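Spore germination protein GerM (Bacillus subtilis subsp. subtilis str. 168, PDB 6GZB) is of unknown molecular function but affects both sporulation and germination, and carries tandem GerMN domains. Local coordinates at residues A[201-215]-A[289-302]. Numbering follows the deposited sequence.
Sequences LTVYYLAENEDSEYY and SEVLNSIVLTLTEQ
Tyr204 lies across the end of helix 289-299, from CB on Thr298 to its hydroxyl on Glu301 in the turn that follows. CB sits 3.6 Å from Thr298 OG1, the oxygen that accepts the Tyr204 backbone N-H in a nearly straight bond (3.0 Å, 166°) while donating to Ser294 O one helical turn back. With CG anti to the carbonyl carbon (chi1 -78°), the ring slides under Leu297, whose CB stands over one face in a CH-pi contact, 3.8 Å from the centroid. CG and CD1 lie against Leu297 CB, CD1 at 3.6 Å; CE1 touches Leu297 O and Glu301 CG, and OH donates to Glu301 OE1 at 2.6 Å from above the carboxylate plane; Arg332 salt-bridges the same oxygen. A phenylalanine here would lack the hydroxyl and would probably leave Glu301 OE1 without this partner, its carboxylate freer to turn. On the returning strand, Tyr215 lays CB and CG against Leu297 CD1, and its OH accepts from Asn293 ND2 (3.2 Å). A water links Thr202 O, Thr298 O and Gln302 NE2. The beta hairpin of strands 198-208 and 213-223 thus packs on helix 289-299, strand 201-208 running nearly antiparallel to it at 158°, while helix 229-239 touches Val203 and Thr298 and strand 267-272 meets Ile295 and Leu299.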
loop_
_atom_site.group_PDB
_atom_site.type_symbol
_atom_site.label_atom_id
_atom_site.label_comp_id
_atom_site.label_asym_id
_atom_site.label_seq_id
_atom_site.Cartn_x
_atom_site.Cartn_y
_atom_site.Cartn_z
ATOM N N LEU A 201 -6.987 -9.195 -3.263
ATOM C CA LEU A 201 -6.478 -8.219 -4.209
ATOM C C LEU A 201 -6.449 -6.857 -3.531
ATOM O O LEU A 201 -7.442 -6.420 -2.943
ATOM C CB LEU A 201 -7.377 -8.157 -5.447
ATOM C CG LEU A 201 -6.795 -7.394 -6.642
ATOM C CD1 LEU A 201 -5.651 -8.184 -7.266
ATOM C CD2 LEU A 201 -7.877 -7.076 -7.666
ATOM N N THR A 202 -5.307 -6.189 -3.625
ATOM C CA THR A 202 -5.128 -4.895 -3.000
ATOM C C THR A 202 -5.591 -3.788 -3.920
ATOM O O THR A 202 -5.270 -3.772 -5.115
ATOM C CB THR A 202 -3.668 -4.682 -2.600
ATOM O OG1 THR A 202 -3.359 -5.589 -1.538
ATOM C CG2 THR A 202 -3.428 -3.251 -2.130
ATOM N N VAL A 203 -6.417 -2.909 -3.361
ATOM C CA VAL A 203 -7.015 -1.798 -4.095
ATOM C C VAL A 203 -6.834 -0.531 -3.259
ATOM O O VAL A 203 -7.008 -0.552 -2.037
ATOM C CB VAL A 203 -8.518 -2.065 -4.311
ATOM C CG1 VAL A 203 -9.224 -0.863 -4.904
ATOM C CG2 VAL A 203 -8.711 -3.294 -5.187
ATOM N N TYR A 204 -6.447 0.560 -3.910
ATOM C CA TYR A 204 -6.201 1.821 -3.218
ATOM C C TYR A 204 -7.426 2.723 -3.251
ATOM O O TYR A 204 -7.998 2.981 -4.310
ATOM C CB TYR A 204 -5.013 2.557 -3.829
ATOM C CG TYR A 204 -3.672 2.017 -3.400
ATOM C CD1 TYR A 204 -3.097 0.927 -4.039
ATOM C CD2 TYR A 204 -2.965 2.622 -2.387
ATOM C CE1 TYR A 204 -1.844 0.464 -3.667
ATOM C CE2 TYR A 204 -1.720 2.168 -2.005
ATOM C CZ TYR A 204 -1.174 1.070 -2.630
ATOM O OH TYR A 204 0.072 0.625 -2.235
ATOM N N TYR A 205 -7.828 3.185 -2.074
ATOM C CA TYR A 205 -8.888 4.160 -1.974
ATOM C C TYR A 205 -8.342 5.455 -1.421
ATOM O O TYR A 205 -7.194 5.526 -0.989
ATOM C CB TYR A 205 -10.018 3.636 -1.088
ATOM C CG TYR A 205 -10.689 2.412 -1.644
ATOM C CD1 TYR A 205 -11.551 2.507 -2.726
ATOM C CD2 TYR A 205 -10.453 1.161 -1.101
ATOM C CE1 TYR A 205 -12.183 1.381 -3.231
ATOM C CE2 TYR A 205 -11.047 0.026 -1.621
ATOM C CZ TYR A 205 -11.931 0.145 -2.666
ATOM O OH TYR A 205 -12.514 -0.986 -3.176
ATOM N N LEU A 206 -9.183 6.481 -1.437
ATOM C CA LEU A 206 -8.761 7.831 -1.090
ATOM C C LEU A 206 -9.220 8.172 0.319
ATOM O O LEU A 206 -10.276 7.722 0.771
ATOM C CB LEU A 206 -9.355 8.795 -2.115
ATOM C CG LEU A 206 -8.992 10.273 -2.059
ATOM C CD1 LEU A 206 -7.538 10.501 -2.441
ATOM C CD2 LEU A 206 -9.910 11.064 -2.972
ATOM N N ALA A 207 -8.323 8.762 1.089
ATOM C CA ALA A 207 -8.674 9.320 2.389
ATOM C C ALA A 207 -8.153 10.752 2.437
ATOM O O ALA A 207 -7.405 11.179 1.558
ATOM C CB ALA A 207 -8.057 8.509 3.506
ATOM N N GLU A 208 -8.537 11.500 3.456
ATOM C CA GLU A 208 -7.971 12.824 3.620
ATOM C C GLU A 208 -8.075 13.305 5.041
ATOM O O GLU A 208 -8.937 12.873 5.803
ATOM C CB GLU A 208 -8.620 13.827 2.667
ATOM C CG GLU A 208 -10.100 14.051 2.887
ATOM C CD GLU A 208 -10.544 15.405 2.370
ATOM O OE1 GLU A 208 -9.972 15.868 1.358
ATOM O OE2 GLU A 208 -11.432 16.020 2.997
ATOM N N ASN A 209 -7.135 14.161 5.410
ATOM C CA ASN A 209 -7.209 14.877 6.669
ATOM C C ASN A 209 -6.976 16.368 6.424
ATOM O O ASN A 209 -7.001 16.834 5.284
ATOM C CB ASN A 209 -6.183 14.308 7.656
ATOM C CG ASN A 209 -4.772 14.306 7.100
ATOM O OD1 ASN A 209 -4.451 15.032 6.150
ATOM N ND2 ASN A 209 -3.911 13.493 7.704
ATOM N N GLU A 210 -6.807 17.119 7.502
ATOM C CA GLU A 210 -6.599 18.557 7.406
ATOM C C GLU A 210 -5.581 18.903 6.322
ATOM O O GLU A 210 -5.861 19.727 5.471
ATOM C CB GLU A 210 -6.140 19.112 8.754
ATOM C CG GLU A 210 -5.197 18.190 9.509
ATOM C CD GLU A 210 -4.448 18.912 10.608
ATOM O OE1 GLU A 210 -3.270 19.279 10.384
ATOM O OE2 GLU A 210 -5.051 19.140 11.678
ATOM N N ASP A 211 -4.439 18.214 6.311
ATOM C CA ASP A 211 -3.298 18.581 5.467
ATOM C C ASP A 211 -3.392 18.091 4.020
ATOM O O ASP A 211 -2.836 18.725 3.121
ATOM C CB ASP A 211 -1.998 18.014 6.040
ATOM C CG ASP A 211 -1.702 18.497 7.441
ATOM O OD1 ASP A 211 -1.859 19.709 7.713
ATOM O OD2 ASP A 211 -1.219 17.667 8.243
ATOM N N SER A 212 -3.914 16.885 3.814
ATOM C CA SER A 212 -3.758 16.230 2.519
ATOM C C SER A 212 -4.742 15.096 2.236
ATOM O O SER A 212 -5.409 14.574 3.128
ATOM C CB SER A 212 -2.323 15.712 2.352
ATOM O OG SER A 212 -2.051 14.638 3.240
ATOM N N GLU A 213 -4.865 14.789 0.950
ATOM C CA GLU A 213 -5.356 13.506 0.481
ATOM C C GLU A 213 -4.222 12.486 0.500
ATOM O O GLU A 213 -3.063 12.821 0.277
ATOM C CB GLU A 213 -5.858 13.628 -0.956
ATOM C CG GLU A 213 -7.115 14.456 -1.151
ATOM C CD GLU A 213 -7.517 14.535 -2.616
ATOM O OE1 GLU A 213 -6.615 14.643 -3.469
ATOM O OE2 GLU A 213 -8.721 14.419 -2.922
ATOM N N TYR A 214 -4.566 11.232 0.755
ATOM C CA TYR A 214 -3.598 10.166 0.674
ATOM C C TYR A 214 -4.275 8.858 0.295
ATOM O O TYR A 214 -5.490 8.756 0.291
ATOM C CB TYR A 214 -2.825 10.031 1.989
ATOM C CG TYR A 214 -3.685 9.830 3.221
ATOM C CD1 TYR A 214 -3.992 8.560 3.669
ATOM C CD2 TYR A 214 -4.085 10.907 4.001
ATOM C CE1 TYR A 214 -4.766 8.365 4.795
ATOM C CE2 TYR A 214 -4.819 10.721 5.161
ATOM C CZ TYR A 214 -5.159 9.450 5.551
ATOM O OH TYR A 214 -5.863 9.243 6.711
ATOM N N TYR A 215 -3.482 7.910 -0.168
ATOM C CA TYR A 215 -4.017 6.716 -0.776
ATOM C C TYR A 215 -3.814 5.532 0.146
ATOM O O TYR A 215 -2.710 5.292 0.619
ATOM C CB TYR A 215 -3.366 6.489 -2.138
ATOM C CG TYR A 215 -3.714 7.601 -3.108
ATOM C CD1 TYR A 215 -4.910 7.574 -3.815
ATOM C CD2 TYR A 215 -2.944 8.753 -3.172
ATOM C CE1 TYR A 215 -5.276 8.616 -4.638
ATOM C CE2 TYR A 215 -3.309 9.809 -3.988
ATOM C CZ TYR A 215 -4.487 9.738 -4.701
ATOM O OH TYR A 215 -4.844 10.764 -5.536
ATOM N N SER A 289 -6.902 13.455 -10.856
ATOM C CA SER A 289 -5.682 12.932 -10.272
ATOM C C SER A 289 -5.951 11.779 -9.311
ATOM O O SER A 289 -5.132 10.872 -9.180
ATOM C CB SER A 289 -4.963 14.048 -9.527
ATOM O OG SER A 289 -4.060 14.709 -10.391
ATOM N N GLU A 290 -7.060 11.871 -8.585
ATOM C CA GLU A 290 -7.410 10.883 -7.588
ATOM C C GLU A 290 -7.747 9.560 -8.263
ATOM O O GLU A 290 -7.374 8.494 -7.786
ATOM C CB GLU A 290 -8.611 11.360 -6.760
ATOM C CG GLU A 290 -8.269 12.478 -5.788
ATOM C CD GLU A 290 -8.238 13.852 -6.437
ATOM O OE1 GLU A 290 -8.568 13.965 -7.636
ATOM O OE2 GLU A 290 -7.846 14.815 -5.751
ATOM N N VAL A 291 -8.480 9.643 -9.367
ATOM C CA VAL A 291 -8.836 8.463 -10.127
ATOM C C VAL A 291 -7.590 7.833 -10.753
ATOM O O VAL A 291 -7.342 6.633 -10.594
ATOM C CB VAL A 291 -9.864 8.801 -11.217
ATOM C CG1 VAL A 291 -9.909 7.708 -12.263
ATOM C CG2 VAL A 291 -11.243 9.003 -10.603
ATOM N N LEU A 292 -6.768 8.663 -11.391
ATOM C CA LEU A 292 -5.563 8.188 -12.054
ATOM C C LEU A 292 -4.545 7.585 -11.082
ATOM O O LEU A 292 -4.014 6.508 -11.336
ATOM C CB LEU A 292 -4.916 9.324 -12.839
ATOM C CG LEU A 292 -3.748 8.944 -13.743
ATOM C CD1 LEU A 292 -4.182 7.908 -14.774
ATOM C CD2 LEU A 292 -3.193 10.192 -14.414
ATOM N N ASN A 293 -4.264 8.274 -9.980
ATOM C CA ASN A 293 -3.376 7.734 -8.953
ATOM C C ASN A 293 -3.858 6.392 -8.379
ATOM O O ASN A 293 -3.055 5.503 -8.108
ATOM C CB ASN A 293 -3.218 8.736 -7.812
ATOM C CG ASN A 293 -2.245 9.836 -8.142
ATOM O OD1 ASN A 293 -1.210 9.594 -8.756
ATOM N ND2 ASN A 293 -2.570 11.057 -7.728
ATOM N N SER A 294 -5.153 6.309 -8.096
ATOM C CA SER A 294 -5.763 5.092 -7.584
ATOM C C SER A 294 -5.557 3.933 -8.549
ATOM O O SER A 294 -5.156 2.843 -8.147
ATOM C CB SER A 294 -7.261 5.309 -7.351
ATOM O OG SER A 294 -7.458 5.995 -6.143
ATOM N N ILE A 295 -5.818 4.178 -9.829
ATOM C CA ILE A 295 -5.604 3.171 -10.851
ATOM C C ILE A 295 -4.162 2.691 -10.874
ATOM O O ILE A 295 -3.886 1.490 -10.860
ATOM C CB ILE A 295 -5.967 3.706 -12.242
ATOM C CG1 ILE A 295 -7.481 3.863 -12.360
ATOM C CG2 ILE A 295 -5.430 2.771 -13.312
ATOM C CD1 ILE A 295 -7.918 4.645 -13.582
ATOM N N VAL A 296 -3.237 3.637 -10.913
ATOM C CA VAL A 296 -1.842 3.316 -11.103
ATOM C C VAL A 296 -1.245 2.639 -9.880
ATOM O O VAL A 296 -0.506 1.660 -10.006
ATOM C CB VAL A 296 -1.026 4.579 -11.454
ATOM C CG1 VAL A 296 0.463 4.272 -11.480
ATOM C CG2 VAL A 296 -1.478 5.118 -12.795
ATOM N N LEU A 297 -1.555 3.155 -8.695
ATOM C CA LEU A 297 -1.080 2.523 -7.460
ATOM C C LEU A 297 -1.623 1.098 -7.339
ATOM O O LEU A 297 -0.931 0.199 -6.871
ATOM C CB LEU A 297 -1.487 3.337 -6.222
ATOM C CG LEU A 297 -0.728 4.651 -6.020
ATOM C CD1 LEU A 297 -1.384 5.472 -4.928
ATOM C CD2 LEU A 297 0.735 4.401 -5.682
ATOM N N THR A 298 -2.873 0.909 -7.742
ATOM C CA THR A 298 -3.545 -0.377 -7.574
ATOM C C THR A 298 -2.960 -1.403 -8.547
ATOM O O THR A 298 -2.538 -2.486 -8.154
ATOM C CB THR A 298 -5.057 -0.233 -7.802
ATOM O OG1 THR A 298 -5.627 0.587 -6.765
ATOM C CG2 THR A 298 -5.733 -1.587 -7.812
ATOM N N LEU A 299 -2.854 -1.016 -9.806
ATOM C CA LEU A 299 -2.392 -1.932 -10.843
ATOM C C LEU A 299 -0.913 -2.284 -10.698
ATOM O O LEU A 299 -0.530 -3.447 -10.868
ATOM C CB LEU A 299 -2.669 -1.348 -12.225
ATOM C CG LEU A 299 -3.939 -1.864 -12.908
ATOM C CD1 LEU A 299 -5.014 -2.242 -11.913
ATOM C CD2 LEU A 299 -4.482 -0.879 -13.927
ATOM N N THR A 300 -0.094 -1.318 -10.296
ATOM C CA THR A 300 1.337 -1.573 -10.118
ATOM C C THR A 300 1.670 -2.332 -8.837
ATOM O O THR A 300 2.838 -2.560 -8.557
ATOM C CB THR A 300 2.175 -0.275 -10.156
ATOM O OG1 THR A 300 1.759 0.628 -9.127
ATOM C CG2 THR A 300 2.039 0.407 -11.490
ATOM N N GLU A 301 0.661 -2.695 -8.043
ATOM C CA GLU A 301 0.853 -3.673 -6.970
ATOM C C GLU A 301 0.860 -5.094 -7.514
ATOM O O GLU A 301 1.277 -6.012 -6.818
ATOM C CB GLU A 301 -0.260 -3.590 -5.917
ATOM C CG GLU A 301 -0.266 -2.330 -5.083
ATOM C CD GLU A 301 0.963 -2.166 -4.203
ATOM O OE1 GLU A 301 1.260 -1.007 -3.844
ATOM O OE2 GLU A 301 1.637 -3.160 -3.866
ATOM N N GLN A 302 0.247 -5.271 -8.666
ATOM C CA GLN A 302 0.115 -6.564 -9.288
ATOM C C GLN A 302 1.396 -6.965 -9.950
ATOM O O GLN A 302 2.134 -6.133 -10.408
ATOM C CB GLN A 302 -1.041 -6.597 -10.260
ATOM C CG GLN A 302 -2.376 -6.478 -9.576
ATOM C CD GLN A 302 -3.550 -6.419 -10.506
ATOM O OE1 GLN A 302 -3.496 -6.911 -11.581
ATOM N NE2 GLN A 302 -4.608 -5.820 -10.075
HETATM O O HOH W 1 -3.843 -4.686 -7.138
#